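Local coordinates for MutT/nudix family protein (Streptococcus pneumoniae, PDB 4HFQ) that hydrolyses UDP-linked diphosphates that are precursors of peptidoglycan biosynthesis, as a UDP-X diphosphatase of the Nudix family, at residues Leu128-Gln139 and Glu179-Leu190; Leu69-Val77 and Trp93-Glu101. All coordinates share one frame; numbering follows the deposited sequence. Where two conformers were deposited one is given.

Interaction 1. Residues Leu128-Gln139 and Glu179-Leu190; sequences LAVFDTNRFQLQ and EKRITKEQIELL. With EDO (1,2-ethanediol), chain C.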
# COMPACT_ATOMS: atom_id res chain seq x y z
N LEU A 128 6.96 0.54 -14.66
CA LEU A 128 7.74 -0.70 -14.74
C LEU A 128 7.39 -1.69 -13.64
O LEU A 128 7.45 -2.90 -13.85
CB LEU A 128 9.25 -0.41 -14.71
CG LEU A 128 9.77 0.47 -15.85
CD1 LEU A 128 11.18 0.90 -15.49
CD2 LEU A 128 9.78 -0.26 -17.18
N ALA A 129 7.07 -1.18 -12.44
CA ALA A 129 6.86 -2.06 -11.29
C ALA A 129 6.04 -1.36 -10.26
O ALA A 129 6.12 -0.13 -10.11
CB ALA A 129 8.19 -2.45 -10.66
N VAL A 130 5.29 -2.17 -9.50
CA VAL A 130 4.77 -1.71 -8.20
C VAL A 130 5.27 -2.71 -7.16
O VAL A 130 4.83 -3.86 -7.13
CB VAL A 130 3.22 -1.62 -8.16
CG1 VAL A 130 2.78 -1.05 -6.82
CG2 VAL A 130 2.70 -0.74 -9.29
N PHE A 131 6.26 -2.29 -6.38
CA PHE A 131 6.87 -3.13 -5.34
C PHE A 131 6.20 -2.95 -3.98
O PHE A 131 5.81 -1.84 -3.60
CB PHE A 131 8.36 -2.80 -5.16
CG PHE A 131 9.24 -3.12 -6.34
CD1 PHE A 131 9.40 -4.42 -6.78
CD2 PHE A 131 9.93 -2.10 -6.98
CE1 PHE A 131 10.26 -4.71 -7.84
CE2 PHE A 131 10.79 -2.39 -8.05
CZ PHE A 131 10.94 -3.69 -8.47
N ASP A 132 6.15 -4.04 -3.23
CA ASP A 132 5.74 -4.02 -1.82
C ASP A 132 6.99 -3.87 -0.97
O ASP A 132 7.84 -4.79 -0.94
CB ASP A 132 5.02 -5.34 -1.50
CG ASP A 132 4.55 -5.44 -0.06
OD1 ASP A 132 4.66 -4.47 0.72
OD2 ASP A 132 4.08 -6.54 0.27
N THR A 133 7.12 -2.76 -0.25
CA THR A 133 8.32 -2.60 0.60
C THR A 133 8.42 -3.64 1.70
O THR A 133 9.52 -3.95 2.16
CB THR A 133 8.47 -1.20 1.21
OG1 THR A 133 7.32 -0.91 2.02
CG2 THR A 133 8.63 -0.14 0.14
N ASN A 134 7.30 -4.22 2.10
CA ASN A 134 7.37 -5.28 3.11
C ASN A 134 8.13 -6.48 2.60
O ASN A 134 8.73 -7.21 3.40
CB ASN A 134 5.98 -5.70 3.61
CG ASN A 134 5.46 -4.81 4.72
OD1 ASN A 134 5.92 -3.70 4.95
ND2 ASN A 134 4.44 -5.31 5.42
N ARG A 135 8.13 -6.69 1.29
CA ARG A 135 8.89 -7.78 0.67
C ARG A 135 10.37 -7.45 0.50
O ARG A 135 11.23 -8.27 0.84
CB ARG A 135 8.27 -8.15 -0.69
CG ARG A 135 9.07 -9.19 -1.48
CD ARG A 135 8.29 -9.65 -2.71
NE ARG A 135 7.07 -10.36 -2.35
CZ ARG A 135 7.01 -11.67 -2.12
NH1 ARG A 135 8.10 -12.42 -2.21
NH2 ARG A 135 5.86 -12.23 -1.78
N PHE A 136 10.67 -6.26 -0.00
CA PHE A 136 12.03 -5.96 -0.45
C PHE A 136 12.86 -5.15 0.52
O PHE A 136 14.08 -5.20 0.47
CB PHE A 136 12.00 -5.22 -1.79
CG PHE A 136 11.61 -6.10 -2.93
CD1 PHE A 136 12.57 -6.88 -3.59
CD2 PHE A 136 10.28 -6.15 -3.35
CE1 PHE A 136 12.20 -7.69 -4.65
CE2 PHE A 136 9.92 -6.98 -4.40
CZ PHE A 136 10.87 -7.74 -5.06
N GLN A 137 12.22 -4.34 1.36
CA GLN A 137 12.93 -3.46 2.26
C GLN A 137 12.02 -3.11 3.43
O GLN A 137 11.62 -1.95 3.63
CB GLN A 137 13.40 -2.20 1.51
CG GLN A 137 12.30 -1.38 0.80
CD GLN A 137 12.36 -1.44 -0.73
OE1 GLN A 137 11.37 -1.76 -1.39
NE2 GLN A 137 13.51 -1.08 -1.31
N LEU A 138 11.75 -4.13 4.23
CA LEU A 138 10.82 -4.00 5.33
C LEU A 138 11.19 -2.82 6.22
O LEU A 138 12.36 -2.59 6.55
CB LEU A 138 10.78 -5.29 6.14
CG LEU A 138 9.81 -5.29 7.34
CD1 LEU A 138 8.35 -5.14 6.93
CD2 LEU A 138 10.01 -6.56 8.15
N GLN A 139 10.17 -2.06 6.62
CA GLN A 139 10.36 -0.87 7.44
C GLN A 139 9.05 -0.56 8.17
O GLN A 139 8.03 -1.22 7.92
CB GLN A 139 10.87 0.31 6.60
CG GLN A 139 10.02 0.56 5.35
CD GLN A 139 10.67 1.52 4.40
OE1 GLN A 139 10.58 2.73 4.57
NE2 GLN A 139 11.34 0.98 3.38
N GLU A 179 19.04 1.16 0.75
CA GLU A 179 18.22 -0.02 0.55
C GLU A 179 16.75 0.16 0.95
O GLU A 179 15.89 -0.50 0.38
CB GLU A 179 18.82 -1.23 1.24
CG GLU A 179 20.09 -1.71 0.54
CD GLU A 179 20.65 -2.99 1.11
OE1 GLU A 179 21.06 -2.97 2.28
OE2 GLU A 179 20.69 -4.01 0.38
N LYS A 180 16.47 1.07 1.88
CA LYS A 180 15.07 1.34 2.26
C LYS A 180 14.33 2.02 1.12
O LYS A 180 13.10 2.01 1.10
CB LYS A 180 15.01 2.19 3.53
CG LYS A 180 15.65 1.55 4.76
CD LYS A 180 14.81 0.43 5.35
CE LYS A 180 15.55 -0.18 6.53
NZ LYS A 180 14.65 -0.88 7.48
N ARG A 181 15.08 2.56 0.15
CA ARG A 181 14.51 3.23 -1.02
C ARG A 181 14.57 2.42 -2.30
O ARG A 181 13.64 2.46 -3.11
CB ARG A 181 15.19 4.58 -1.25
CG ARG A 181 15.03 5.51 -0.07
CD ARG A 181 15.82 6.79 -0.21
NE ARG A 181 15.81 7.46 1.08
CZ ARG A 181 16.70 8.37 1.47
NH1 ARG A 181 17.65 8.76 0.64
NH2 ARG A 181 16.61 8.91 2.68
N ILE A 182 15.66 1.66 -2.49
CA ILE A 182 15.79 0.78 -3.64
C ILE A 182 16.88 -0.23 -3.34
O ILE A 182 17.88 0.12 -2.71
CB ILE A 182 16.08 1.55 -4.96
CG1 ILE A 182 15.62 0.75 -6.18
CG2 ILE A 182 17.55 1.99 -5.06
CD1 ILE A 182 14.11 0.60 -6.33
N THR A 183 16.67 -1.46 -3.78
CA THR A 183 17.68 -2.51 -3.57
C THR A 183 18.29 -2.95 -4.90
O THR A 183 17.72 -2.74 -5.98
CB THR A 183 17.13 -3.75 -2.85
OG1 THR A 183 16.24 -4.46 -3.73
CG2 THR A 183 16.39 -3.39 -1.56
N LYS A 184 19.42 -3.65 -4.82
CA LYS A 184 20.06 -4.19 -6.02
C LYS A 184 19.14 -5.17 -6.74
O LYS A 184 19.05 -5.17 -7.98
CB LYS A 184 21.39 -4.85 -5.64
CG LYS A 184 22.13 -5.44 -6.83
CD LYS A 184 23.54 -5.88 -6.43
CE LYS A 184 24.23 -6.57 -7.58
NZ LYS A 184 25.67 -6.75 -7.24
N GLU A 185 18.44 -6.00 -5.98
CA GLU A 185 17.52 -6.94 -6.58
C GLU A 185 16.43 -6.20 -7.36
O GLU A 185 16.07 -6.62 -8.46
CB GLU A 185 16.89 -7.83 -5.51
CG GLU A 185 16.01 -8.90 -6.11
CD GLU A 185 15.30 -9.76 -5.10
OE1 GLU A 185 15.36 -9.47 -3.88
OE2 GLU A 185 14.65 -10.73 -5.53
N GLN A 186 15.90 -5.12 -6.80
CA GLN A 186 14.88 -4.36 -7.50
C GLN A 186 15.45 -3.75 -8.78
O GLN A 186 14.79 -3.81 -9.81
CB GLN A 186 14.31 -3.28 -6.60
CG GLN A 186 13.38 -3.81 -5.51
CD GLN A 186 13.01 -2.77 -4.47
OE1 GLN A 186 13.80 -1.91 -4.10
NE2 GLN A 186 11.74 -2.84 -4.00
N ILE A 187 16.67 -3.18 -8.69
CA ILE A 187 17.30 -2.59 -9.87
C ILE A 187 17.48 -3.64 -10.97
O ILE A 187 17.24 -3.38 -12.14
CB ILE A 187 18.62 -1.88 -9.51
CG1 ILE A 187 18.27 -0.60 -8.72
CG2 ILE A 187 19.42 -1.55 -10.77
CD1 ILE A 187 19.44 0.12 -8.10
N GLU A 188 17.88 -4.85 -10.57
CA GLU A 188 18.06 -5.91 -11.55
C GLU A 188 16.75 -6.34 -12.21
O GLU A 188 16.70 -6.56 -13.43
CB GLU A 188 18.83 -7.08 -10.93
CG GLU A 188 20.30 -6.72 -10.68
CD GLU A 188 21.11 -7.77 -9.94
OE1 GLU A 188 20.52 -8.69 -9.35
OE2 GLU A 188 22.36 -7.65 -9.95
N LEU A 189 15.69 -6.46 -11.40
CA LEU A 189 14.35 -6.74 -11.91
C LEU A 189 13.89 -5.66 -12.89
O LEU A 189 13.38 -5.96 -13.97
CB LEU A 189 13.36 -6.78 -10.74
CG LEU A 189 12.53 -8.01 -10.38
CD1 LEU A 189 13.29 -9.32 -10.45
CD2 LEU A 189 11.95 -7.82 -9.00
N LEU A 190 14.07 -4.41 -12.48
CA LEU A 190 13.68 -3.26 -13.30
C LEU A 190 14.38 -3.24 -14.65
O LEU A 190 13.77 -2.94 -15.65
CB LEU A 190 13.93 -1.96 -12.56
CG LEU A 190 12.97 -1.73 -11.39
CD1 LEU A 190 13.57 -0.66 -10.50
CD2 LEU A 190 11.61 -1.32 -11.94
C1 EDO C . 20.44 2.47 3.65
O1 EDO C . 20.91 1.25 3.04
C2 EDO C . 18.95 2.39 3.96
O2 EDO C . 18.17 3.31 3.16
O HOH W 1 15.40 -6.37 -1.95

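Interaction 2. Residues Leu69-Val77 and Trp93-Glu101; sequences LMDVRAWIV and WALPGGFGE. With SO4 (sulfate ion), chain F.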
# COMPACT_ATOMS: atom_id res chain seq x y z
N LEU A 69 1.28 3.25 2.08
CA LEU A 69 1.58 4.60 1.61
C LEU A 69 2.20 4.60 0.22
O LEU A 69 2.76 3.59 -0.22
CB LEU A 69 2.52 5.28 2.59
CG LEU A 69 2.03 5.41 4.04
CD1 LEU A 69 3.13 6.06 4.88
CD2 LEU A 69 0.77 6.24 4.09
N MET A 70 2.07 5.72 -0.49
CA MET A 70 2.69 5.88 -1.81
C MET A 70 4.15 6.28 -1.73
O MET A 70 4.53 7.20 -0.99
CB MET A 70 1.93 6.93 -2.64
CG MET A 70 2.57 7.25 -3.99
SD MET A 70 1.63 8.44 -4.98
CE MET A 70 0.04 8.14 -4.20
N ASP A 71 4.98 5.56 -2.48
CA ASP A 71 6.34 6.01 -2.81
C ASP A 71 6.46 5.93 -4.32
O ASP A 71 5.96 4.98 -4.96
CB ASP A 71 7.39 5.11 -2.13
CG ASP A 71 8.80 5.53 -2.43
OD1 ASP A 71 9.32 6.41 -1.74
OD2 ASP A 71 9.42 4.95 -3.35
N VAL A 72 7.07 6.95 -4.90
CA VAL A 72 7.30 6.99 -6.36
C VAL A 72 8.78 7.07 -6.67
O VAL A 72 9.53 7.73 -5.94
CB VAL A 72 6.51 8.14 -7.07
CG1 VAL A 72 5.01 7.92 -6.93
CG2 VAL A 72 6.93 9.53 -6.57
N ARG A 73 9.19 6.40 -7.74
CA ARG A 73 10.59 6.37 -8.15
C ARG A 73 10.66 6.48 -9.66
O ARG A 73 9.75 6.04 -10.38
CB ARG A 73 11.30 5.08 -7.73
CG ARG A 73 11.38 4.87 -6.22
CD ARG A 73 12.34 5.86 -5.58
NE ARG A 73 11.95 6.12 -4.19
CZ ARG A 73 12.60 6.92 -3.37
NH1 ARG A 73 13.73 7.52 -3.75
NH2 ARG A 73 12.15 7.13 -2.14
N ALA A 74 11.77 7.06 -10.13
CA ALA A 74 12.03 7.23 -11.56
C ALA A 74 13.19 6.35 -12.01
O ALA A 74 14.26 6.35 -11.42
CB ALA A 74 12.37 8.69 -11.85
N TRP A 75 12.94 5.64 -13.11
CA TRP A 75 13.93 4.82 -13.79
C TRP A 75 14.29 5.50 -15.09
O TRP A 75 13.50 5.54 -16.02
CB TRP A 75 13.33 3.45 -14.04
CG TRP A 75 14.21 2.50 -14.78
CD1 TRP A 75 14.26 2.27 -16.15
CD2 TRP A 75 15.19 1.59 -14.19
NE1 TRP A 75 15.18 1.27 -16.43
CE2 TRP A 75 15.77 0.83 -15.29
CE3 TRP A 75 15.62 1.33 -12.88
CZ2 TRP A 75 16.75 -0.13 -15.08
CZ3 TRP A 75 16.61 0.36 -12.69
CH2 TRP A 75 17.14 -0.36 -13.78
N ILE A 76 15.48 6.10 -15.08
CA ILE A 76 15.98 6.92 -16.20
C ILE A 76 17.26 6.27 -16.71
O ILE A 76 18.23 6.17 -15.98
CB ILE A 76 16.28 8.35 -15.69
CG1 ILE A 76 15.01 8.99 -15.10
CG2 ILE A 76 16.89 9.21 -16.79
CD1 ILE A 76 15.27 10.04 -14.04
N VAL A 77 17.22 5.81 -17.96
CA VAL A 77 18.39 5.15 -18.56
C VAL A 77 18.96 5.98 -19.69
O VAL A 77 18.22 6.39 -20.58
CB VAL A 77 18.05 3.73 -19.08
CG1 VAL A 77 19.23 3.11 -19.83
CG2 VAL A 77 17.62 2.82 -17.93
N TRP A 93 22.90 5.72 -2.41
CA TRP A 93 22.28 6.18 -3.64
C TRP A 93 20.95 5.53 -3.83
O TRP A 93 20.74 4.39 -3.43
CB TRP A 93 23.18 5.80 -4.81
CG TRP A 93 24.53 6.49 -4.78
CD1 TRP A 93 25.65 6.15 -4.04
CD2 TRP A 93 24.92 7.67 -5.56
NE1 TRP A 93 26.68 7.02 -4.28
CE2 TRP A 93 26.31 7.95 -5.20
CE3 TRP A 93 24.28 8.47 -6.49
CZ2 TRP A 93 27.00 9.01 -5.76
CZ3 TRP A 93 24.98 9.54 -7.04
CH2 TRP A 93 26.32 9.79 -6.69
N ALA A 94 20.04 6.24 -4.51
CA ALA A 94 18.73 5.66 -4.85
C ALA A 94 18.22 6.24 -6.15
O ALA A 94 18.73 7.25 -6.65
CB ALA A 94 17.71 5.91 -3.74
N LEU A 95 17.16 5.63 -6.70
CA LEU A 95 16.47 6.22 -7.84
C LEU A 95 15.80 7.51 -7.37
O LEU A 95 15.33 7.57 -6.21
CB LEU A 95 15.37 5.28 -8.38
CG LEU A 95 15.78 3.88 -8.83
CD1 LEU A 95 14.54 3.05 -9.13
CD2 LEU A 95 16.63 3.96 -10.08
N PRO A 96 15.74 8.55 -8.23
CA PRO A 96 15.01 9.76 -7.84
C PRO A 96 13.56 9.42 -7.47
O PRO A 96 12.98 8.50 -8.02
CB PRO A 96 15.05 10.63 -9.11
CG PRO A 96 16.27 10.15 -9.84
CD PRO A 96 16.32 8.66 -9.58
N GLY A 97 13.02 10.17 -6.52
CA GLY A 97 11.62 9.99 -6.09
C GLY A 97 11.45 10.32 -4.63
O GLY A 97 12.21 11.11 -4.05
N GLY A 98 10.44 9.71 -4.02
CA GLY A 98 10.07 10.03 -2.64
C GLY A 98 8.62 9.70 -2.43
O GLY A 98 7.98 9.09 -3.25
N PHE A 99 8.08 10.10 -1.29
CA PHE A 99 6.68 9.79 -1.02
C PHE A 99 5.77 10.56 -1.98
O PHE A 99 6.13 11.65 -2.48
CB PHE A 99 6.33 9.99 0.47
CG PHE A 99 6.23 11.42 0.90
CD1 PHE A 99 5.04 12.12 0.76
CD2 PHE A 99 7.33 12.07 1.48
CE1 PHE A 99 4.94 13.44 1.17
CE2 PHE A 99 7.23 13.40 1.88
CZ PHE A 99 6.03 14.09 1.72
N GLY A 100 4.63 9.96 -2.28
CA GLY A 100 3.58 10.61 -3.09
C GLY A 100 2.86 11.65 -2.28
O GLY A 100 2.35 11.36 -1.21
N GLU A 101 2.82 12.88 -2.77
CA GLU A 101 2.19 13.98 -2.08
C GLU A 101 0.73 14.09 -2.45
O GLU A 101 0.37 13.94 -3.61
CB GLU A 101 2.89 15.29 -2.42
CG GLU A 101 4.31 15.31 -1.88
CD GLU A 101 5.02 16.64 -2.07
OE1 GLU A 101 4.35 17.67 -2.26
OE2 GLU A 101 6.27 16.62 -2.00
S SO4 F . 15.73 10.66 -2.67
O1 SO4 F . 16.83 11.24 -1.86
O2 SO4 F . 14.49 11.44 -2.42
O3 SO4 F . 16.08 10.72 -4.11
O4 SO4 F . 15.51 9.24 -2.31

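Interaction 1. Residues Leu128-Gln139 and Glu179-Leu190
Gln186, on the first turn of helix 184-190, pushes its side chain between the rings of Phe131 and Phe136 and ends in a pair of hydrogen bonds between its amide and that of Gln137. Its CB lies against the far rim of the Phe131 ring, 3.9 Å from Phe131 CZ. CG comes next, over the faces of both rings: it sits 3.8 Å from the centroid of Phe131, close to the normal, and over Phe136 nearer the rim of the face, a double CH-pi contact. The extended chain keeps the amide alongside the rings: Gln186 NE2 lies over the face of Phe131, 3.4 Å from Phe131 CG, and against Phe136 CB. There Gln186 NE2 donates to Gln137 OE1 (2.8 Å), while Gln186 OE1 accepts from Gln137 NE2 (2.9 Å). The two amide planes are 45° apart, and both bonds are tilted from the carbonyl planes. Gln186 OE1 also receives Thr183 N, and Thr183 OG1 in turn accepts from Gln186 N, which makes a capping box at the start of the helix.

Gln137 reaches this position by a bend at chi2 (-110°), and its NE2 gives a second, almost straight bond to Glu179 O (3.0 Å, 174°). Next to it, Gln139 NE2 joins Lys180 O to Gln137 O, both within its amide plane. Lys180 NZ donates to Leu138 O and is held as well by Lys60 and Glu57 carbonyls of the second subunit. At the other end the contact is apolar: Leu190 CD2 lies 3.8 Å from Ala129 CB, and Leu190 CG meets the Phe131 edge.

Strand 128-132 carries a classic bulge opposite Val147, and onto it packs the capped last helix of the Nudix alpha/beta/alpha sandwich.

Interaction 2. Residues Leu69-Val77 and Trp93-Glu101
Arg73 crosses to residues 95-98 with its guanidinium group, which lies with one face on the Gly97-Gly98 backbone: Gly98 N is 3.5 Å above the plane, over its centre. In that plane Arg73 NH1 donates to Leu95 O (2.9 Å), nearly along the C=O axis, and to sulfate O4 (2.9 Å). A bend at chi2 (-70°) brings the chain back over the neighbouring strand. Asp71, two residues earlier on the same face, grips the group side-on: Arg73 NE bonds to Asp71 OD2 (2.9 Å) and Arg73 NH2 to Asp71 OD1, each carboxylate oxygen using its syn lone pair. Lys145 makes a second salt bridge to Asp71 OD2.

Behind this shell, the antiparallel ladder fixes the register. Val72 and Gly98 are a hydrogen-bonded pair, with Val72 N to Gly98 O at 2.9 Å and 178°, flanked by the non-hydrogen-bonded pairs Asp71-Phe99 and Arg73-Gly97. Ala74 N to Pro96 O and Gly100 N to Met70 O extend the bonding at the two ends. Gly97 CA approaches Val72 O at 3.1 Å in a CA-H...O contact, so the glycine strand passes close under the arginine. Leu95 CD2 touches Trp75 CE3 at 4.0 Å.

Further out, Val72 and Ala74 face helix 106-118, whose neighbour-facing Glu117 accepts from Gly97 N, and the Phe99 ring meets Tyr65 of the second subunit. With two nitrogens tied to a carboxylate and the third shared by a carbonyl and a sulfate, the guanidinium is fixed in rotation, its NH1 directed in plane at the anion; the sulfate, probably from the crystallisation liquor, may mark an anion-binding spot beside the strand that leads into the Nudix helix.

Interactions 1 and 2 lie side by side in the Nudix domain, their centres about 11 Å apart, and both reach the same mixed sheet. Trp75 is the main seam: its CD1 atom is 3.4 Å from Leu128 CD1, and its ring also packs on Ile187 and Leu190. A second touch joins Ile182 CD1 to Leu95 CD1 at 3.7 Å. Lys145 connects the polar parts, bonding to Asp71 of one contact and to Arg181 O of the other. Strand 93-99 leads to helix 106-118, which in Nudix enzymes carries the catalytic motif. Bound molecules, probably from the crystallisation liquor, approach Arg73, Asp71, Gln139 and Arg181 and may mark a pocket beside both contacts, which also touch the second subunit.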